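Succinoglycan biosynthesis protein (Bacillus cereus ATCC 14579, PDB 2QGM) is of unproven function but belongs to the erythromycin esterase family and so is probably a hydrolase, with a suggested part in succinoglycan biosynthesis. Local coordinates at residues L281-L286 against K318-V323; K98-E103 against K300-A305; L195-E200 against A230-R235; N181-Y186 against R235-E240. All coordinates share one frame; numbering follows the deposited sequence.

Interactions 3 and 4 form one neighbourhood, with centres about 8 Å apart: both use helix 220-236, and Ile184 of the segment 181-186 packs on Val198 of the segment 195-200 (CD1 to CG1 3.4 Å). Both lie in the helical region, their centres about 27 to 30 Å from the centre of the chain. Interaction 1 lies about 28 Å from interaction 3, centre to centre, and gathers a polar group around His282 and the buried Glu283. Interaction 2 sits about 23 Å from interaction 1, between their centres, on the other side of the middle of the chain; helix 276-297, which carries His282 and Glu283, is followed directly by strand 301-304, used in interaction 2.

Interaction 1. Residues L281-L286 against K318-V323; sequences LHEQYL and KLYPYV
Two torsions lay Glu283 against the backbone of Tyr322 and Val323: chi1 (-61°) sets CG opposite the residue's own carbonyl carbon, and chi2 (-54°) bends the chain. The bent chain lies against that backbone, with CG 3.1 Å from Tyr322 O and OE1 3.3 Å from Val323 CA. Val323 is the N-cap residue of helix 324-332. From there OE1 accepts hydrogen bonds from Ala324 N, in the first turn of that helix, and from His309 ND1, so both partners of this oxygen lie beyond the helix that carries it. The other oxygen faces elsewhere: His282 ND1 donates to Glu283 OE2 over 2.7 Å (N-H...O 151°); the acceptor lies in the imidazole plane, whereas ND1 approaches from above the plane of the carboxylate. Tyr320 crosses the glutamate at about a right angle, its CE1 3.9 Å from OE2. A glutamate suits this buried place because its two oxygens can serve separate donors, while its short aliphatic stem packs on the loop. His282 NE2 is bonded in turn to Asp171 OD1, giving a polar network built around a His-carboxylate hydrogen bond, within the erythromycin esterase-like fold.

Interaction 2. Residues K98-E103 against K300-A305; sequences KYLVTE and KTMVWA
Leu100 and Val101 pack helix 87-104 against Met302 in a beta-alpha-beta crossover of the central sheet: the helix connects parallel strands 76-79 and 108-111, and strand 301-304 runs between these two, beneath the helix. At the start of the segment, Lys98 sets off away from the strand at CB, and its long chain packs on Trp151 of helix 143-157. Leu100 points at the sheet. Leu100 CD1 lies 3.7 Å from Met302 CG. Further along, Leu100 CB is 4.0 Å from Met302 SE; the two side chains slide past each other in opposite directions, so that contact spreads along their lengths. Val101 comes next and meets the end of the chain: its CG2 is 3.7 Å from Met302 CE. Residue 302 is modelled as selenomethionine, and its bend at chi3 (-77°) turns CE toward the valine, which it crosses at about a right angle. Methionine, flexible and unbranched, suits a place where it must follow two differently shaped neighbours. Phe109 and Phe106 also touch Met302, while Trp151 and Tyr155 cover Val101. Beyond the interface, Thr102 folds its hydroxyl back onto its own helix: Thr102 OG1 donates to Lys98 O at 2.7 Å, arriving on the face of that carbonyl opposite to the one used by Thr102 N.

Interaction 3. Residues L195-E200 against A230-R235; sequences LAEVEE and AERVAR
Val198 and Val233 bring helices 195-203 and 220-236 together in the helical part of the protein, a cluster that also includes helices 177-190 and 253-269. The apolar part of the contact is small and close. CG1 of Val198 meets CG1 of Val233 at 3.8 Å, the two side chains crossing at about a right angle, and their CA atoms stand 6.0 Å apart. Short beta-branched valines suit so near an approach, since each presents a compact methyl group without a long chain to be accommodated. With CG1 opposite the backbone N in both (chi1 near 180°), it is this methyl of each valine that reaches the other helix. Ile184 of helix 177-190 packs on Val198, and Tyr202 lies against Val233, so these methyls belong to a wider buried patch. The polar part lies toward solvent. Glu197 extends across Arg232. Their carboxylate and guanidinium planes are only 9° apart, but no hydrogen bond joins the charged ends, and any attraction between the opposite charges is probably modest. Long, flexible, charged chains fit this outer margin, where their aliphatic stems can still pack. Here the carboxylate meets the arginine stem, with Glu197 OE2 3.5 Å from Arg232 CD and 4.7 Å from NE.

Interaction 4. Residues N181-Y186 against R235-E240; sequences NKVIDY and RLLKDE
Leu237 reaches across to Val183 and Tyr186, just where the chain leaves helix 220-236. Its CB points toward helix 177-190, but at that level the backbones are still well apart, with the CA atoms of Leu237 and Val183 separated by 9.2 Å. CG, the branch point, set opposite the residue's own carbonyl carbon (chi1 -58°), comes close to neither partner itself. The two methyls then divide the work. CD1, continuing the chain in an extended line (chi2 174°), ends 3.6 Å from CG1 of Val183. CD2 turns to the tyrosine and lies 4.1 Å from Tyr186 CE2, at the ring edge and near the ring plane, so the methyl meets the rim of the aromatic group. A leucine suits the position because its fork lets one side chain touch two residues about one helical turn apart. Other parts of the fold close round the group: Thr259 of helix 253-269 touches Val183, Ala256 of the same helix touches Tyr186, and Arg191 packs on both Tyr186 and Leu237. The backbone of Leu237 is held separately, its O accepting a hydrogen bond from Tyr253 OH. No hydrogen bond or salt bridge joins the segments 181-186 and 235-240, which implies that their contact depends on dispersion and on keeping apolar surface from water, with shape rather than bond direction setting how the side chains fit.

Interaction 1. Residues L281-L286 against K318-V323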
# COMPACT_ATOMS: atom_id res chain seq x y z
N LEU A 281 -4.79 1.95 15.43
CA LEU A 281 -5.40 3.15 14.85
C LEU A 281 -4.77 3.45 13.49
O LEU A 281 -5.46 3.78 12.53
CB LEU A 281 -5.24 4.35 15.78
CG LEU A 281 -6.14 4.36 17.03
CD1 LEU A 281 -5.65 5.43 17.99
CD2 LEU A 281 -7.60 4.60 16.65
N HIS A 282 -3.45 3.32 13.40
CA HIS A 282 -2.77 3.57 12.14
C HIS A 282 -3.33 2.70 11.01
O HIS A 282 -3.62 3.20 9.92
CB HIS A 282 -1.27 3.32 12.29
CG HIS A 282 -0.51 3.47 11.01
ND1 HIS A 282 -0.23 2.39 10.19
CD2 HIS A 282 0.01 4.56 10.40
CE1 HIS A 282 0.44 2.82 9.12
NE2 HIS A 282 0.59 4.13 9.23
N GLU A 283 -3.48 1.40 11.28
CA GLU A 283 -3.99 0.48 10.26
C GLU A 283 -5.46 0.77 9.95
O GLU A 283 -5.90 0.68 8.80
CB GLU A 283 -3.82 -0.97 10.72
CG GLU A 283 -2.36 -1.39 10.96
CD GLU A 283 -1.46 -1.13 9.75
OE1 GLU A 283 -1.67 -1.76 8.69
OE2 GLU A 283 -0.54 -0.31 9.88
N GLN A 284 -6.20 1.14 10.98
CA GLN A 284 -7.61 1.49 10.85
C GLN A 284 -7.72 2.64 9.84
O GLN A 284 -8.52 2.58 8.90
CB GLN A 284 -8.12 1.92 12.22
CG GLN A 284 -9.62 1.95 12.42
CD GLN A 284 -9.94 2.05 13.90
OE1 GLN A 284 -9.50 1.21 14.70
NE2 GLN A 284 -10.71 3.07 14.29
N TYR A 285 -6.90 3.67 10.02
CA TYR A 285 -6.93 4.83 9.14
C TYR A 285 -6.46 4.53 7.72
O TYR A 285 -6.94 5.15 6.76
CB TYR A 285 -6.12 5.97 9.76
CG TYR A 285 -6.71 6.43 11.08
CD1 TYR A 285 -8.07 6.30 11.33
CD2 TYR A 285 -5.92 7.02 12.06
CE1 TYR A 285 -8.64 6.74 12.52
CE2 TYR A 285 -6.47 7.47 13.26
CZ TYR A 285 -7.84 7.33 13.49
OH TYR A 285 -8.40 7.78 14.66
N LEU A 286 -5.53 3.60 7.55
CA LEU A 286 -5.11 3.26 6.19
C LEU A 286 -6.34 2.74 5.46
O LEU A 286 -6.63 3.15 4.34
CB LEU A 286 -4.04 2.17 6.20
CG LEU A 286 -2.64 2.56 6.64
CD1 LEU A 286 -1.73 1.34 6.55
CD2 LEU A 286 -2.10 3.69 5.75
N LYS A 318 4.37 -9.16 16.46
CA LYS A 318 4.99 -8.21 17.39
C LYS A 318 5.07 -6.78 16.88
O LYS A 318 4.90 -5.84 17.65
CB LYS A 318 6.37 -8.71 17.83
CG LYS A 318 6.29 -9.88 18.81
CD LYS A 318 7.65 -10.37 19.27
CE LYS A 318 7.50 -11.50 20.29
NZ LYS A 318 8.81 -12.08 20.69
N LEU A 319 5.32 -6.61 15.58
CA LEU A 319 5.40 -5.27 15.01
C LEU A 319 4.05 -4.79 14.49
O LEU A 319 3.73 -3.61 14.58
CB LEU A 319 6.41 -5.23 13.86
CG LEU A 319 7.89 -5.31 14.25
CD1 LEU A 319 8.75 -5.08 13.01
CD2 LEU A 319 8.20 -4.25 15.30
N TYR A 320 3.27 -5.71 13.94
CA TYR A 320 1.96 -5.36 13.42
C TYR A 320 0.88 -6.33 13.86
O TYR A 320 0.48 -7.21 13.09
CB TYR A 320 2.02 -5.30 11.89
CG TYR A 320 2.79 -4.11 11.39
CD1 TYR A 320 2.23 -2.84 11.41
CD2 TYR A 320 4.10 -4.25 10.92
CE1 TYR A 320 2.94 -1.73 10.99
CE2 TYR A 320 4.83 -3.14 10.50
CZ TYR A 320 4.24 -1.88 10.53
OH TYR A 320 4.95 -0.78 10.13
N PRO A 321 0.40 -6.19 15.10
CA PRO A 321 -0.65 -7.06 15.66
C PRO A 321 -1.99 -6.79 14.98
O PRO A 321 -2.94 -7.57 15.10
CB PRO A 321 -0.65 -6.70 17.14
CG PRO A 321 -0.28 -5.25 17.11
CD PRO A 321 0.86 -5.23 16.12
N TYR A 322 -2.08 -5.66 14.29
CA TYR A 322 -3.27 -5.29 13.54
C TYR A 322 -2.77 -4.75 12.21
O TYR A 322 -1.71 -4.13 12.16
CB TYR A 322 -4.09 -4.20 14.26
CG TYR A 322 -4.56 -4.61 15.63
CD1 TYR A 322 -3.79 -4.33 16.76
CD2 TYR A 322 -5.73 -5.34 15.80
CE1 TYR A 322 -4.18 -4.77 18.02
CE2 TYR A 322 -6.13 -5.79 17.06
CZ TYR A 322 -5.35 -5.50 18.17
OH TYR A 322 -5.71 -5.97 19.41
N VAL A 323 -3.51 -5.00 11.14
CA VAL A 323 -3.12 -4.50 9.83
C VAL A 323 -4.35 -4.05 9.05
O VAL A 323 -5.45 -4.58 9.23
CB VAL A 323 -2.34 -5.55 9.00
CG1 VAL A 323 -1.05 -5.92 9.71
CG2 VAL A 323 -3.20 -6.77 8.76

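Interaction 2. Residues K98-E103 against K300-A305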
# COMPACT_ATOMS: atom_id res chain seq x y z
N LYS A 98 -1.15 -1.05 -14.45
CA LYS A 98 -1.53 -0.65 -15.80
C LYS A 98 -2.64 -1.55 -16.36
O LYS A 98 -3.57 -1.07 -17.01
CB LYS A 98 -0.30 -0.69 -16.71
CG LYS A 98 -0.50 0.05 -18.02
CD LYS A 98 0.78 0.09 -18.83
CE LYS A 98 0.59 0.86 -20.12
NZ LYS A 98 1.80 0.77 -20.97
N TYR A 99 -2.55 -2.84 -16.10
CA TYR A 99 -3.57 -3.77 -16.56
C TYR A 99 -4.92 -3.49 -15.89
O TYR A 99 -5.95 -3.42 -16.55
CB TYR A 99 -3.15 -5.22 -16.28
CG TYR A 99 -4.18 -6.24 -16.70
CD1 TYR A 99 -4.40 -6.52 -18.04
CD2 TYR A 99 -4.95 -6.90 -15.75
CE1 TYR A 99 -5.37 -7.45 -18.42
CE2 TYR A 99 -5.92 -7.82 -16.12
CZ TYR A 99 -6.13 -8.09 -17.45
OH TYR A 99 -7.11 -8.99 -17.82
N LEU A 100 -4.91 -3.31 -14.57
CA LEU A 100 -6.14 -3.02 -13.84
C LEU A 100 -6.81 -1.74 -14.32
O LEU A 100 -8.03 -1.67 -14.45
CB LEU A 100 -5.86 -2.90 -12.33
CG LEU A 100 -5.46 -4.17 -11.59
CD1 LEU A 100 -5.32 -3.86 -10.11
CD2 LEU A 100 -6.49 -5.27 -11.81
N VAL A 101 -6.01 -0.72 -14.60
CA VAL A 101 -6.56 0.55 -15.05
C VAL A 101 -7.12 0.48 -16.47
O VAL A 101 -8.26 0.85 -16.72
CB VAL A 101 -5.50 1.69 -14.98
CG1 VAL A 101 -6.02 2.95 -15.64
CG2 VAL A 101 -5.15 2.00 -13.54
N THR A 102 -6.31 -0.04 -17.39
CA THR A 102 -6.69 -0.13 -18.79
C THR A 102 -7.67 -1.24 -19.18
O THR A 102 -8.45 -1.06 -20.13
CB THR A 102 -5.45 -0.28 -19.68
OG1 THR A 102 -4.78 -1.50 -19.36
CG2 THR A 102 -4.50 0.88 -19.48
N GLU A 103 -7.65 -2.37 -18.49
CA GLU A 103 -8.53 -3.49 -18.83
C GLU A 103 -9.64 -3.83 -17.82
O GLU A 103 -10.60 -4.52 -18.17
CB GLU A 103 -7.68 -4.76 -19.05
CG GLU A 103 -6.67 -4.67 -20.20
CD GLU A 103 -7.32 -4.37 -21.54
OE1 GLU A 103 -8.44 -4.86 -21.79
OE2 GLU A 103 -6.72 -3.63 -22.35
N LYS A 300 -13.04 1.82 -9.24
CA LYS A 300 -12.49 0.71 -8.46
C LYS A 300 -11.18 1.18 -7.83
O LYS A 300 -10.51 2.07 -8.35
CB LYS A 300 -12.24 -0.50 -9.36
CG LYS A 300 -13.50 -1.07 -10.00
CD LYS A 300 -13.12 -2.24 -10.89
CE LYS A 300 -14.34 -2.92 -11.48
NZ LYS A 300 -13.92 -3.94 -12.47
N THR A 301 -10.83 0.56 -6.70
CA THR A 301 -9.65 0.95 -5.94
C THR A 301 -8.53 -0.06 -5.77
O THR A 301 -8.75 -1.23 -5.44
CB THR A 301 -10.06 1.40 -4.54
OG1 THR A 301 -11.03 2.44 -4.66
CG2 THR A 301 -8.86 1.91 -3.76
N MSE A 302 -7.31 0.42 -5.98
CA MSE A 302 -6.12 -0.38 -5.83
C MSE A 302 -5.38 0.10 -4.59
O MSE A 302 -5.22 1.31 -4.39
CB MSE A 302 -5.21 -0.21 -7.05
CG MSE A 302 -5.82 -0.64 -8.38
SE MSE A 302 -4.76 0.03 -9.88
CE MSE A 302 -5.40 1.85 -9.82
N VAL A 303 -4.94 -0.83 -3.75
CA VAL A 303 -4.19 -0.47 -2.55
C VAL A 303 -2.77 -1.02 -2.72
O VAL A 303 -2.55 -2.23 -2.73
CB VAL A 303 -4.84 -1.04 -1.28
CG1 VAL A 303 -3.96 -0.73 -0.05
CG2 VAL A 303 -6.22 -0.43 -1.10
N TRP A 304 -1.82 -0.11 -2.88
CA TRP A 304 -0.41 -0.46 -3.05
C TRP A 304 0.27 -0.30 -1.70
O TRP A 304 0.33 0.80 -1.15
CB TRP A 304 0.23 0.48 -4.07
CG TRP A 304 1.71 0.31 -4.26
CD1 TRP A 304 2.68 0.43 -3.31
CD2 TRP A 304 2.40 0.08 -5.50
NE1 TRP A 304 3.93 0.29 -3.88
CE2 TRP A 304 3.78 0.08 -5.23
CE3 TRP A 304 1.97 -0.11 -6.82
CZ2 TRP A 304 4.75 -0.11 -6.22
CZ3 TRP A 304 2.93 -0.31 -7.81
CH2 TRP A 304 4.30 -0.30 -7.51
N ALA A 305 0.80 -1.39 -1.16
CA ALA A 305 1.47 -1.32 0.14
C ALA A 305 2.29 -2.58 0.33
O ALA A 305 2.30 -3.45 -0.54
CB ALA A 305 0.42 -1.21 1.24

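Interaction 3. Residues L195-E200 against A230-R235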
# COMPACT_ATOMS: atom_id res chain seq x y z
N LEU A 195 -12.18 31.44 8.80
CA LEU A 195 -10.73 31.54 8.64
C LEU A 195 -9.99 31.80 9.95
O LEU A 195 -9.02 31.12 10.27
CB LEU A 195 -10.40 32.64 7.63
CG LEU A 195 -8.93 32.84 7.27
CD1 LEU A 195 -8.29 31.53 6.83
CD2 LEU A 195 -8.86 33.87 6.15
N ALA A 196 -10.45 32.79 10.70
CA ALA A 196 -9.82 33.13 11.97
C ALA A 196 -9.74 31.92 12.89
O ALA A 196 -8.69 31.60 13.42
CB ALA A 196 -10.59 34.26 12.65
N GLU A 197 -10.88 31.25 13.06
CA GLU A 197 -10.95 30.10 13.94
C GLU A 197 -10.11 28.92 13.44
O GLU A 197 -9.43 28.27 14.22
CB GLU A 197 -12.41 29.66 14.12
CG GLU A 197 -12.59 28.40 14.94
CD GLU A 197 -14.03 28.18 15.35
OE1 GLU A 197 -14.93 28.66 14.63
OE2 GLU A 197 -14.26 27.52 16.39
N VAL A 198 -10.16 28.66 12.14
CA VAL A 198 -9.40 27.55 11.59
C VAL A 198 -7.89 27.76 11.76
O VAL A 198 -7.19 26.87 12.23
CB VAL A 198 -9.72 27.32 10.10
CG1 VAL A 198 -8.87 26.18 9.55
CG2 VAL A 198 -11.19 26.99 9.93
N GLU A 199 -7.41 28.94 11.38
CA GLU A 199 -5.98 29.24 11.49
C GLU A 199 -5.51 29.16 12.93
O GLU A 199 -4.40 28.71 13.21
CB GLU A 199 -5.68 30.62 10.91
CG GLU A 199 -5.85 30.66 9.40
CD GLU A 199 -5.38 31.96 8.80
OE1 GLU A 199 -6.03 33.01 9.04
OE2 GLU A 199 -4.35 31.93 8.08
N GLU A 200 -6.36 29.59 13.85
CA GLU A 200 -6.03 29.55 15.27
C GLU A 200 -5.88 28.10 15.72
O GLU A 200 -4.94 27.77 16.44
CB GLU A 200 -7.13 30.23 16.09
CG GLU A 200 -6.90 30.14 17.59
CD GLU A 200 -5.71 30.96 18.04
OE1 GLU A 200 -5.78 32.20 17.97
OE2 GLU A 200 -4.70 30.36 18.45
N ALA A 230 -8.01 19.85 16.16
CA ALA A 230 -8.15 19.18 14.87
C ALA A 230 -9.57 18.69 14.65
O ALA A 230 -10.11 18.79 13.55
CB ALA A 230 -7.18 18.00 14.78
N GLU A 231 -10.16 18.13 15.70
CA GLU A 231 -11.52 17.63 15.61
C GLU A 231 -12.47 18.80 15.35
O GLU A 231 -13.44 18.67 14.61
CB GLU A 231 -11.89 16.91 16.91
CG GLU A 231 -13.34 16.46 16.99
CD GLU A 231 -13.57 15.44 18.09
OE1 GLU A 231 -12.81 15.44 19.08
OE2 GLU A 231 -14.51 14.63 17.96
N ARG A 232 -12.16 19.95 15.96
CA ARG A 232 -12.96 21.16 15.83
C ARG A 232 -13.05 21.61 14.38
O ARG A 232 -14.14 21.85 13.86
CB ARG A 232 -12.33 22.28 16.67
CG ARG A 232 -13.21 23.52 16.80
CD ARG A 232 -12.43 24.69 17.40
NE ARG A 232 -11.55 24.27 18.49
CZ ARG A 232 -11.97 23.72 19.62
NH1 ARG A 232 -13.26 23.52 19.83
NH2 ARG A 232 -11.09 23.35 20.54
N VAL A 233 -11.91 21.70 13.71
CA VAL A 233 -11.89 22.11 12.31
C VAL A 233 -12.57 21.11 11.39
O VAL A 233 -13.26 21.50 10.45
CB VAL A 233 -10.45 22.34 11.82
CG1 VAL A 233 -10.48 22.83 10.37
CG2 VAL A 233 -9.76 23.35 12.71
N ALA A 234 -12.38 19.82 11.64
CA ALA A 234 -13.00 18.79 10.81
C ALA A 234 -14.52 18.94 10.91
O ALA A 234 -15.22 18.82 9.91
CB ALA A 234 -12.57 17.39 11.25
N ARG A 235 -15.01 19.20 12.12
CA ARG A 235 -16.44 19.37 12.34
C ARG A 235 -16.95 20.54 11.51
O ARG A 235 -17.97 20.44 10.83
CB ARG A 235 -16.72 19.66 13.82
CG ARG A 235 -16.44 18.50 14.76
CD ARG A 235 -17.51 17.43 14.65
NE ARG A 235 -17.30 16.34 15.61
CZ ARG A 235 -18.11 15.30 15.75
NH1 ARG A 235 -19.19 15.19 14.99
NH2 ARG A 235 -17.83 14.36 16.65

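Interaction 4. Residues N181-Y186 against R235-E240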
# COMPACT_ATOMS: atom_id res chain seq x y z
N ASN A 181 -2.37 23.91 4.51
CA ASN A 181 -2.71 24.94 3.52
C ASN A 181 -3.86 24.50 2.62
O ASN A 181 -4.65 25.33 2.18
CB ASN A 181 -1.48 25.28 2.69
CG ASN A 181 -0.61 26.35 3.34
OD1 ASN A 181 -0.45 26.37 4.55
ND2 ASN A 181 -0.05 27.23 2.52
N LYS A 182 -3.96 23.21 2.34
CA LYS A 182 -5.03 22.71 1.51
C LYS A 182 -6.36 23.11 2.16
O LYS A 182 -7.28 23.60 1.50
CB LYS A 182 -4.96 21.19 1.39
CG LYS A 182 -5.87 20.61 0.32
CD LYS A 182 -5.29 20.89 -1.06
CE LYS A 182 -6.15 20.30 -2.16
NZ LYS A 182 -5.57 20.58 -3.50
N VAL A 183 -6.43 22.91 3.47
CA VAL A 183 -7.63 23.23 4.26
C VAL A 183 -7.81 24.73 4.40
O VAL A 183 -8.87 25.27 4.09
CB VAL A 183 -7.55 22.65 5.70
CG1 VAL A 183 -8.83 22.99 6.46
CG2 VAL A 183 -7.35 21.14 5.66
N ILE A 184 -6.76 25.41 4.87
CA ILE A 184 -6.80 26.85 5.06
C ILE A 184 -7.19 27.61 3.80
O ILE A 184 -8.04 28.51 3.84
CB ILE A 184 -5.43 27.40 5.54
CG1 ILE A 184 -5.05 26.79 6.89
CG2 ILE A 184 -5.50 28.92 5.66
CD1 ILE A 184 -5.97 27.19 8.03
N ASP A 185 -6.57 27.26 2.68
CA ASP A 185 -6.85 27.91 1.41
C ASP A 185 -8.32 27.80 1.06
O ASP A 185 -8.95 28.77 0.63
CB ASP A 185 -6.01 27.30 0.29
CG ASP A 185 -4.55 27.64 0.40
OD1 ASP A 185 -4.21 28.52 1.23
OD2 ASP A 185 -3.73 27.06 -0.33
N TYR A 186 -8.89 26.61 1.24
CA TYR A 186 -10.30 26.40 0.94
C TYR A 186 -11.18 27.31 1.80
O TYR A 186 -12.09 27.96 1.29
CB TYR A 186 -10.69 24.94 1.17
CG TYR A 186 -12.19 24.74 1.13
CD1 TYR A 186 -12.87 24.73 -0.08
CD2 TYR A 186 -12.93 24.61 2.30
CE1 TYR A 186 -14.25 24.59 -0.13
CE2 TYR A 186 -14.31 24.48 2.27
CZ TYR A 186 -14.97 24.47 1.05
OH TYR A 186 -16.34 24.36 1.01
N ARG A 235 -15.01 19.20 12.12
CA ARG A 235 -16.44 19.37 12.34
C ARG A 235 -16.95 20.54 11.51
O ARG A 235 -17.97 20.44 10.83
CB ARG A 235 -16.72 19.66 13.82
CG ARG A 235 -16.44 18.50 14.76
CD ARG A 235 -17.51 17.43 14.65
NE ARG A 235 -17.30 16.34 15.61
CZ ARG A 235 -18.11 15.30 15.75
NH1 ARG A 235 -19.19 15.19 14.99
NH2 ARG A 235 -17.83 14.36 16.65
N LEU A 236 -16.22 21.64 11.57
CA LEU A 236 -16.57 22.87 10.85
C LEU A 236 -16.68 22.67 9.35
O LEU A 236 -17.38 23.41 8.67
CB LEU A 236 -15.51 23.94 11.14
CG LEU A 236 -15.39 24.46 12.57
CD1 LEU A 236 -14.08 25.21 12.72
CD2 LEU A 236 -16.58 25.35 12.92
N LEU A 237 -16.01 21.65 8.83
CA LEU A 237 -16.03 21.39 7.40
C LEU A 237 -16.79 20.13 7.00
O LEU A 237 -16.73 19.71 5.85
CB LEU A 237 -14.60 21.32 6.87
CG LEU A 237 -13.74 22.56 7.11
CD1 LEU A 237 -12.32 22.28 6.66
CD2 LEU A 237 -14.32 23.75 6.35
N LYS A 238 -17.51 19.53 7.94
CA LYS A 238 -18.24 18.31 7.62
C LYS A 238 -19.47 18.60 6.78
O LYS A 238 -20.02 17.71 6.14
CB LYS A 238 -18.65 17.59 8.91
CG LYS A 238 -19.16 16.16 8.69
CD LYS A 238 -19.34 15.42 10.01
CE LYS A 238 -19.68 13.95 9.77
NZ LYS A 238 -19.80 13.18 11.05
N ASP A 239 -19.86 19.87 6.74
CA ASP A 239 -21.06 20.30 6.01
C ASP A 239 -22.22 19.60 6.69
O ASP A 239 -22.91 18.76 6.12
CB ASP A 239 -20.95 19.93 4.53
CG ASP A 239 -20.37 21.06 3.71
OD1 ASP A 239 -19.56 21.83 4.27
OD2 ASP A 239 -20.72 21.18 2.52
N GLU A 240 -22.39 19.98 7.95
CA GLU A 240 -23.42 19.43 8.80
C GLU A 240 -23.94 20.55 9.69
O GLU A 240 -23.92 21.72 9.30
CB GLU A 240 -22.81 18.30 9.63
CG GLU A 240 -23.75 17.59 10.57
CD GLU A 240 -23.14 16.30 11.08
OE1 GLU A 240 -21.99 16.35 11.57
OE2 GLU A 240 -23.80 15.24 10.99